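Local coordinates for protein CzcP cation efflux P1-ATPase (Ralstonia metallidurans, PDB 4U9R) that probably pumps zinc and related metal ions out of the cell by ATP hydrolysis, and binds cadmium through its N-terminal ferredoxin-like extension, at residues 42-45 against 46-49; 66-69 against 70-73; 81-84 against 85-89; 116-119 against 120-124. One frame throughout, in Å; residues are numbered along the deposited sequence.

Contact 1: 42-45 against 46-49; sequences DPCV and ERLL. With CD (cadmium ion), chain B.
C44 and R47, three residues apart at the start of helix 43-53, meet beside a bound cadmium ion: C44 SG lies 3.7 Å from R47 NH1, at the edge of the guanidinium and near its plane. The cadmium takes C44 SG at 2.6 Å and D42 OD1 at 2.1 Å, while H105 and E146 complete the site. D42 is also the N-cap of the helix. Its OD1 accepts from C44 N over 2.9 Å, on the anti side of the carboxylate and 28° out of its plane, so that one oxygen serves both the metal and the helix end. Behind these ligands, R47 N bonds to P43 O at 2.8 Å and L48 N to C44 O at 3.0 Å, fixing the first turn. R47 runs extended from CG to NE back along the helix and hydrogen-bonds E146 through NH1, a second-shell hold on a metal ligand. Further along, V45 and L49 lie side by side, with V45 CG1 4.2 Å from L49 CD1. The nearby arginine and helix N terminus would probably favour negatively charged ligands here, offsetting part of the charge of the carboxylates and of C44, presumably bound as a thiolate.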
loop_
_atom_site.group_PDB
_atom_site.type_symbol
_atom_site.label_atom_id
_atom_site.label_comp_id
_atom_site.label_asym_id
_atom_site.label_seq_id
_atom_site.Cartn_x
_atom_site.Cartn_y
_atom_site.Cartn_z
ATOM N N ASP A 42 2.125 2.685 3.973
ATOM C CA ASP A 42 1.488 2.779 2.641
ATOM C C ASP A 42 0.012 2.403 2.824
ATOM O O ASP A 42 -0.301 1.518 3.613
ATOM C CB ASP A 42 2.228 1.884 1.628
ATOM C CG ASP A 42 1.553 1.832 0.228
ATOM O OD1 ASP A 42 0.541 1.169 0.104
ATOM O OD2 ASP A 42 2.040 2.412 -0.764
ATOM N N PRO A 43 -0.896 3.112 2.145
ATOM C CA PRO A 43 -2.320 2.930 2.350
ATOM C C PRO A 43 -2.873 1.562 1.936
ATOM O O PRO A 43 -4.045 1.278 2.209
ATOM C CB PRO A 43 -2.948 4.034 1.491
ATOM C CG PRO A 43 -1.915 4.392 0.500
ATOM C CD PRO A 43 -0.620 4.218 1.201
ATOM N N CYS A 44 -2.050 0.757 1.269
ATOM C CA CYS A 44 -2.378 -0.624 0.982
ATOM C C CYS A 44 -2.634 -1.418 2.295
ATOM O O CYS A 44 -3.551 -2.208 2.367
ATOM C CB CYS A 44 -1.278 -1.276 0.111
ATOM S SG CYS A 44 -1.669 -1.091 -1.631
ATOM N N VAL A 45 -1.842 -1.174 3.325
ATOM C CA VAL A 45 -2.025 -1.816 4.622
ATOM C C VAL A 45 -3.411 -1.541 5.212
ATOM O O VAL A 45 -4.088 -2.482 5.684
ATOM C CB VAL A 45 -0.928 -1.401 5.621
ATOM C CG1 VAL A 45 -1.195 -2.032 6.987
ATOM C CG2 VAL A 45 0.428 -1.852 5.111
ATOM N N GLU A 46 -3.830 -0.274 5.157
ATOM C CA GLU A 46 -5.187 0.181 5.572
ATOM C C GLU A 46 -6.279 -0.362 4.674
ATOM O O GLU A 46 -7.378 -0.701 5.151
ATOM C CB GLU A 46 -5.296 1.730 5.568
ATOM C CG GLU A 46 -6.642 2.300 6.045
ATOM C CD GLU A 46 -6.895 3.773 5.644
ATOM O OE1 GLU A 46 -6.972 4.653 6.536
ATOM O OE2 GLU A 46 -7.039 4.057 4.431
ATOM N N ARG A 47 -6.031 -0.398 3.370
ATOM C CA ARG A 47 -7.013 -1.019 2.475
ATOM C C ARG A 47 -7.290 -2.466 2.922
ATOM O O ARG A 47 -8.441 -2.882 3.047
ATOM C CB ARG A 47 -6.550 -1.033 1.028
ATOM C CG ARG A 47 -7.026 0.146 0.213
ATOM C CD ARG A 47 -6.594 0.068 -1.266
ATOM N NE ARG A 47 -6.491 1.420 -1.822
ATOM C CZ ARG A 47 -5.363 2.118 -1.996
ATOM N NH1 ARG A 47 -4.163 1.595 -1.767
ATOM N NH2 ARG A 47 -5.443 3.355 -2.461
ATOM N N LEU A 48 -6.216 -3.210 3.156
ATOM C CA LEU A 48 -6.300 -4.607 3.570
ATOM C C LEU A 48 -7.041 -4.724 4.888
ATOM O O LEU A 48 -8.000 -5.467 4.995
ATOM C CB LEU A 48 -4.909 -5.213 3.688
ATOM C CG LEU A 48 -4.763 -6.641 4.220
ATOM C CD1 LEU A 48 -5.647 -7.589 3.471
ATOM C CD2 LEU A 48 -3.321 -7.092 4.051
ATOM N N LEU A 49 -6.612 -3.970 5.886
ATOM C CA LEU A 49 -7.235 -4.053 7.204
ATOM C C LEU A 49 -8.693 -3.638 7.182
ATOM O O LEU A 49 -9.515 -4.335 7.742
ATOM C CB LEU A 49 -6.496 -3.222 8.244
ATOM C CG LEU A 49 -5.078 -3.650 8.629
ATOM C CD1 LEU A 49 -4.450 -2.603 9.548
ATOM C CD2 LEU A 49 -5.091 -4.966 9.306
HETATM CD CD CD B . -0.042 0.907 -1.900
#

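Contact 2: 66-69 against 70-73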
loop_
_atom_site.group_PDB
_atom_site.type_symbol
_atom_site.label_atom_id
_atom_site.label_comp_id
_atom_site.label_asym_id
_atom_site.label_seq_id
_atom_site.Cartn_x
_atom_site.Cartn_y
_atom_site.Cartn_z
ATOM N N ALA A 66 7.140 -3.776 13.632
ATOM C CA ALA A 66 8.519 -4.202 13.881
ATOM C C ALA A 66 9.485 -3.026 13.723
ATOM O O ALA A 66 9.276 -2.145 12.876
ATOM C CB ALA A 66 8.906 -5.329 12.943
ATOM N N ASN A 67 10.534 -3.025 14.547
ATOM C CA ASN A 67 11.599 -2.016 14.475
ATOM C C ASN A 67 12.272 -2.042 13.106
ATOM O O ASN A 67 12.520 -0.993 12.503
ATOM C CB ASN A 67 12.633 -2.254 15.574
ATOM C CG ASN A 67 12.051 -2.088 16.966
ATOM O OD1 ASN A 67 11.728 -0.976 17.386
ATOM N ND2 ASN A 67 11.917 -3.195 17.691
ATOM N N VAL A 68 12.559 -3.253 12.630
ATOM C CA VAL A 68 12.860 -3.482 11.221
ATOM C C VAL A 68 11.508 -3.602 10.507
ATOM O O VAL A 68 10.814 -4.611 10.651
ATOM C CB VAL A 68 13.692 -4.765 11.012
ATOM C CG1 VAL A 68 14.062 -4.926 9.538
ATOM C CG2 VAL A 68 14.937 -4.746 11.892
ATOM N N ASP A 69 11.135 -2.575 9.744
ATOM C CA ASP A 69 9.754 -2.430 9.260
ATOM C C ASP A 69 9.201 -3.650 8.510
ATOM O O ASP A 69 8.014 -3.966 8.636
ATOM C CB ASP A 69 9.605 -1.182 8.380
ATOM C CG ASP A 69 8.153 -0.757 8.219
ATOM O OD1 ASP A 69 7.492 -0.545 9.260
ATOM O OD2 ASP A 69 7.676 -0.636 7.063
ATOM N N SER A 70 10.051 -4.341 7.750
ATOM C CA SER A 70 9.614 -5.499 6.947
ATOM C C SER A 70 9.410 -6.811 7.745
ATOM O O SER A 70 9.191 -7.881 7.150
ATOM C CB SER A 70 10.595 -5.729 5.792
ATOM O OG SER A 70 11.889 -5.988 6.295
ATOM N N ASP A 71 9.515 -6.725 9.076
ATOM C CA ASP A 71 9.079 -7.787 9.981
ATOM C C ASP A 71 7.778 -7.390 10.696
ATOM O O ASP A 71 7.373 -8.038 11.672
ATOM C CB ASP A 71 10.162 -8.085 11.025
ATOM C CG ASP A 71 11.413 -8.705 10.418
ATOM O OD1 ASP A 71 11.690 -8.489 9.211
ATOM O OD2 ASP A 71 12.127 -9.408 11.165
ATOM N N SER A 72 7.148 -6.307 10.244
ATOM C CA SER A 72 5.833 -5.928 10.753
ATOM C C SER A 72 4.817 -6.977 10.320
ATOM O O SER A 72 4.875 -7.483 9.216
ATOM C CB SER A 72 5.416 -4.568 10.208
ATOM O OG SER A 72 6.250 -3.561 10.744
ATOM N N GLN A 73 3.864 -7.264 11.182
ATOM C CA GLN A 73 2.842 -8.226 10.857
ATOM C C GLN A 73 1.451 -7.617 10.860
ATOM O O GLN A 73 1.240 -6.484 11.346
ATOM C CB GLN A 73 2.878 -9.346 11.901
ATOM C CG GLN A 73 4.185 -10.125 11.922
ATOM C CD GLN A 73 4.187 -11.177 13.012
ATOM O OE1 GLN A 73 4.006 -10.873 14.190
ATOM N NE2 GLN A 73 4.355 -12.413 12.617
#
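The carbonyl oxygen of D69 is gripped twice by S72: OG donates to D69 O at 2.8 Å, and S72 N does so at 3.0 Å from above the carbonyl plane, 54° out of it. The same hydroxyl accepts from A66 N across 3.0 Å in an almost straight bond (N-H...O angle 175°). OG reaches both because chi1 of -68° sets it beside its own backbone N. One residue earlier, V68 O takes D71 N at 2.9 Å, giving two overlapping turns around the short 3-10 piece at D69 and S70. The methyl group of A66 closes over the chain just past this piece: A66 CB lies 3.3 Å from D71 C and 3.6 Å from D71 CB. Together these bonds shape the connection of the hairpin made by strands 58-64 and 73-78, and Q73 pairs with K64 through the backbone where the strands resume. The D69 side chain is directed to another loop, its OD2 accepting from S40 N. Since the S72 hydroxyl gives its proton to D69 O and receives the A66 amide, this buried group has both roles filled, and its rotation is probably held by these two bonds.

Contact 3: 81-84 against 85-89; sequences AAIS and LARIR
From CB the I83 side chain runs out, with CG1 anti to the backbone N (chi1 -170°) and CD1 continuing nearly straight on, to lie against the first turn of helix 85-102. CG1 rests 3.4 Å from R87 CG, close to that arginine's CB as well. At the tip, CD1 lies 3.5 Å from R87 CG. The I83 and R87 side chains cross at about a right angle. I83 meets the CB and CG of R87, whose chain bends at chi2 and carries the guanidinium away. I83, just before the N-cap, and I88, fourth in the helix, form a hydrophobic staple, with I83 CD1 4.2 Å from I88 CB. S84 is the N-cap itself: OG accepts from R87 N at 3.2 Å, with an angle of 150°, and S84 O receives I88 N at 3.0 Å. Chi1 of 67° puts S84 OG between its backbone N and carbonyl carbon, where it reaches R87 N and also comes within 3.2 Å of R87 CB. I88, the buried member of the group, brings its CG2 to 3.6 Å from S84 O, and turns the rest of its side chain to V76 and Y78 of strand 73-78 and L26 of strand 24-29.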
loop_
_atom_site.group_PDB
_atom_site.type_symbol
_atom_site.label_atom_id
_atom_site.label_comp_id
_atom_site.label_asym_id
_atom_site.label_seq_id
_atom_site.Cartn_x
_atom_site.Cartn_y
_atom_site.Cartn_z
ATOM N N ALA A 81 -16.148 -19.946 16.098
ATOM C CA ALA A 81 -17.487 -20.524 15.944
ATOM C C ALA A 81 -18.132 -20.002 14.675
ATOM O O ALA A 81 -18.982 -20.656 14.096
ATOM C CB ALA A 81 -18.361 -20.208 17.154
ATOM N N ALA A 82 -17.697 -18.822 14.242
ATOM C CA ALA A 82 -18.215 -18.163 13.057
ATOM C C ALA A 82 -17.414 -18.462 11.798
ATOM O O ALA A 82 -17.934 -18.314 10.686
ATOM C CB ALA A 82 -18.250 -16.662 13.305
ATOM N N ILE A 83 -16.141 -18.835 11.937
ATOM C CA ILE A 83 -15.295 -19.041 10.751
ATOM C C ILE A 83 -14.130 -19.932 11.086
ATOM O O ILE A 83 -13.579 -19.847 12.185
ATOM C CB ILE A 83 -14.820 -17.678 10.205
ATOM C CG1 ILE A 83 -14.151 -17.818 8.841
ATOM C CG2 ILE A 83 -13.904 -16.962 11.201
ATOM C CD1 ILE A 83 -14.148 -16.509 8.087
ATOM N N SER A 84 -13.772 -20.827 10.173
ATOM C CA SER A 84 -12.684 -21.739 10.422
ATOM C C SER A 84 -11.350 -21.010 10.233
ATOM O O SER A 84 -11.304 -19.959 9.593
ATOM C CB SER A 84 -12.782 -22.922 9.486
ATOM O OG SER A 84 -12.555 -22.557 8.141
ATOM N N LEU A 85 -10.274 -21.559 10.770
ATOM C CA LEU A 85 -8.966 -20.976 10.545
ATOM C C LEU A 85 -8.615 -20.950 9.052
ATOM O O LEU A 85 -8.161 -19.938 8.522
ATOM C CB LEU A 85 -7.905 -21.724 11.322
ATOM C CG LEU A 85 -6.465 -21.309 11.010
ATOM C CD1 LEU A 85 -6.206 -19.808 11.107
ATOM C CD2 LEU A 85 -5.555 -22.065 11.957
ATOM N N ALA A 86 -8.819 -22.070 8.383
ATOM C CA ALA A 86 -8.591 -22.170 6.933
ATOM C C ALA A 86 -9.235 -21.054 6.130
ATOM O O ALA A 86 -8.634 -20.482 5.237
ATOM C CB ALA A 86 -9.148 -23.502 6.428
ATOM N N ARG A 87 -10.471 -20.764 6.477
ATOM C CA ARG A 87 -11.289 -19.771 5.814
ATOM C C ARG A 87 -10.880 -18.320 6.182
ATOM O O ARG A 87 -10.798 -17.465 5.302
ATOM C CB ARG A 87 -12.768 -20.054 6.167
ATOM C CG ARG A 87 -13.782 -19.042 5.642
ATOM C CD ARG A 87 -13.820 -18.974 4.124
ATOM N NE ARG A 87 -14.469 -17.753 3.652
ATOM C CZ ARG A 87 -15.778 -17.614 3.431
ATOM N NH1 ARG A 87 -16.628 -18.624 3.637
ATOM N NH2 ARG A 87 -16.243 -16.443 3.000
ATOM N N ILE A 88 -10.572 -18.030 7.450
ATOM C CA ILE A 88 -10.095 -16.685 7.767
ATOM C C ILE A 88 -8.745 -16.434 7.072
ATOM O O ILE A 88 -8.551 -15.394 6.434
ATOM C CB ILE A 88 -10.135 -16.334 9.273
ATOM C CG1 ILE A 88 -9.829 -14.860 9.493
ATOM C CG2 ILE A 88 -9.129 -17.111 10.064
ATOM C CD1 ILE A 88 -10.704 -13.899 8.736
ATOM N N ARG A 89 -7.852 -17.405 7.081
ATOM C CA ARG A 89 -6.532 -17.197 6.471
ATOM C C ARG A 89 -6.642 -16.989 4.931
ATOM O O ARG A 89 -5.921 -16.179 4.335
ATOM C CB ARG A 89 -5.596 -18.350 6.825
ATOM C CG ARG A 89 -4.223 -18.250 6.186
ATOM C CD ARG A 89 -3.299 -19.388 6.595
ATOM N NE ARG A 89 -3.836 -20.683 6.186
ATOM C CZ ARG A 89 -4.101 -21.710 6.978
ATOM N NH1 ARG A 89 -3.906 -21.669 8.300
ATOM N NH2 ARG A 89 -4.591 -22.805 6.434
#

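Contact 4: 116-119 against 120-124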
loop_
_atom_site.group_PDB
_atom_site.type_symbol
_atom_site.label_atom_id
_atom_site.label_comp_id
_atom_site.label_asym_id
_atom_site.label_seq_id
_atom_site.Cartn_x
_atom_site.Cartn_y
_atom_site.Cartn_z
ATOM N N GLU A 116 10.231 23.273 -1.196
ATOM C CA GLU A 116 8.843 23.099 -0.758
ATOM C C GLU A 116 7.787 23.511 -1.781
ATOM O O GLU A 116 6.814 22.794 -2.021
ATOM C CB GLU A 116 8.568 23.989 0.466
ATOM C CG GLU A 116 7.107 24.350 0.740
ATOM C CD GLU A 116 6.260 23.176 1.209
ATOM O OE1 GLU A 116 6.247 22.126 0.531
ATOM O OE2 GLU A 116 5.590 23.313 2.257
ATOM N N ARG A 117 8.025 24.664 -2.395
ATOM C CA ARG A 117 7.212 25.193 -3.484
ATOM C C ARG A 117 7.226 24.311 -4.754
ATOM O O ARG A 117 6.170 23.852 -5.204
ATOM C CB ARG A 117 7.687 26.624 -3.793
ATOM C CG ARG A 117 6.990 27.332 -4.943
ATOM C CD ARG A 117 5.575 27.769 -4.604
ATOM N NE ARG A 117 4.846 28.105 -5.826
ATOM C CZ ARG A 117 4.339 27.212 -6.676
ATOM N NH1 ARG A 117 4.464 25.904 -6.450
ATOM N NH2 ARG A 117 3.705 27.622 -7.767
ATOM N N ARG A 118 8.410 24.079 -5.323
ATOM C CA ARG A 118 8.540 23.380 -6.615
ATOM C C ARG A 118 7.971 21.949 -6.570
ATOM O O ARG A 118 7.221 21.534 -7.463
ATOM C CB ARG A 118 10.010 23.394 -7.077
ATOM C CG ARG A 118 10.423 22.346 -8.108
ATOM C CD ARG A 118 10.130 22.737 -9.548
ATOM N NE ARG A 118 10.746 21.787 -10.485
ATOM C CZ ARG A 118 10.454 21.685 -11.783
ATOM N NH1 ARG A 118 9.541 22.483 -12.336
ATOM N NH2 ARG A 118 11.079 20.773 -12.536
ATOM N N ALA A 119 8.325 21.203 -5.527
ATOM C CA ALA A 119 7.776 19.863 -5.318
ATOM C C ALA A 119 6.240 19.895 -5.350
ATOM O O ALA A 119 5.599 19.088 -6.039
ATOM C CB ALA A 119 8.279 19.287 -3.996
ATOM N N ARG A 120 5.669 20.865 -4.638
ATOM C CA ARG A 120 4.223 20.963 -4.458
ATOM C C ARG A 120 3.452 21.180 -5.772
ATOM O O ARG A 120 2.268 20.876 -5.850
ATOM C CB ARG A 120 3.907 22.083 -3.464
ATOM C CG ARG A 120 2.569 21.937 -2.760
ATOM C CD ARG A 120 2.208 23.184 -1.963
ATOM N NE ARG A 120 2.494 24.412 -2.706
ATOM C CZ ARG A 120 1.804 24.856 -3.761
ATOM N NH1 ARG A 120 0.755 24.182 -4.232
ATOM N NH2 ARG A 120 2.167 25.987 -4.357
ATOM N N THR A 121 4.120 21.704 -6.794
ATOM C CA THR A 121 3.501 21.904 -8.105
ATOM C C THR A 121 3.472 20.599 -8.895
ATOM O O THR A 121 2.440 20.240 -9.477
ATOM C CB THR A 121 4.260 22.970 -8.926
ATOM O OG1 THR A 121 4.209 24.225 -8.238
ATOM C CG2 THR A 121 3.659 23.128 -10.327
ATOM N N VAL A 122 4.616 19.915 -8.928
ATOM C CA VAL A 122 4.743 18.598 -9.569
ATOM C C VAL A 122 3.918 17.515 -8.842
ATOM O O VAL A 122 3.466 16.555 -9.463
ATOM C CB VAL A 122 6.229 18.171 -9.669
ATOM C CG1 VAL A 122 6.373 16.717 -10.108
ATOM C CG2 VAL A 122 6.971 19.100 -10.626
ATOM N N ALA A 123 3.726 17.676 -7.534
ATOM C CA ALA A 123 2.804 16.833 -6.792
ATOM C C ALA A 123 1.421 16.825 -7.466
ATOM O O ALA A 123 0.849 15.757 -7.711
ATOM C CB ALA A 123 2.697 17.308 -5.350
ATOM N N SER A 124 0.906 18.017 -7.779
ATOM C CA SER A 124 -0.404 18.156 -8.423
ATOM C C SER A 124 -0.421 17.630 -9.853
ATOM O O SER A 124 -1.458 17.168 -10.328
ATOM C CB SER A 124 -0.873 19.619 -8.413
ATOM O OG SER A 124 -1.225 20.040 -7.103
#
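The opening turns of helix 116-127 bring R117, R120 and T121 together on one flank. R117 starts with CG anti to its amide nitrogen, then bends at chi2 (73°), which turns the guanidinium along the helix to T121. T121 OG1 sits at the guanidinium edge, near its plane, and takes a hydrogen bond from R117 NH1; the modelled separation of 2.5 Å is too short to be trusted in detail. Over one face of the same guanidinium comes R120 NH2, modelled 3.1 Å from R117 NH1 and displaced toward the rim, the two planes inclined by 34°. Two like charges so close would be expected to repel each other, and the modelled positions of these exposed side-chain ends are doubtful in detail. The helix connects strand 103-109 with strand 132-137, the outer strands of one three-stranded antiparallel sheet. Along its backbone R120 N reaches E116 O, T121 N reaches R117 O, and V122 N reaches R118 O, each only by a weak bond of 3.4 Å. T121 N also bonds to R118 O at 3.2 Å from well above the carbonyl plane, a three-residue step within the helix. One residue later A123 N meets A119 O at 2.8 Å, nearly along the C=O axis. On another flank R118 passes its guanidinium over V122, with R118 CZ 4.5 Å from V122 CG2 and that methyl facing the flat side of the group. The same guanidinium makes a cation-pi contact with W114.

In the fold
All four contacts are local and follow one another along the chain without nesting or crossing. Contact 1 starts helix 43-53, contact 2 shapes the hairpin connection between strands 58-64 and 73-78, and contact 3 begins helix 85-102; all three go with the sheet 24-29/73-78/58-64. Contact 4 belongs to helix 116-127, between strands of the sheet 103-109/142-148/132-137, and lies on the opposite side of the chain's centre from contact 3, their centres about 47 Å apart. Contact 1 lies close to the middle of the chain, and its cadmium ties the start of helix 43-53 to strands 103-109 and 142-148. Contact 2 is joined to the loop before that helix.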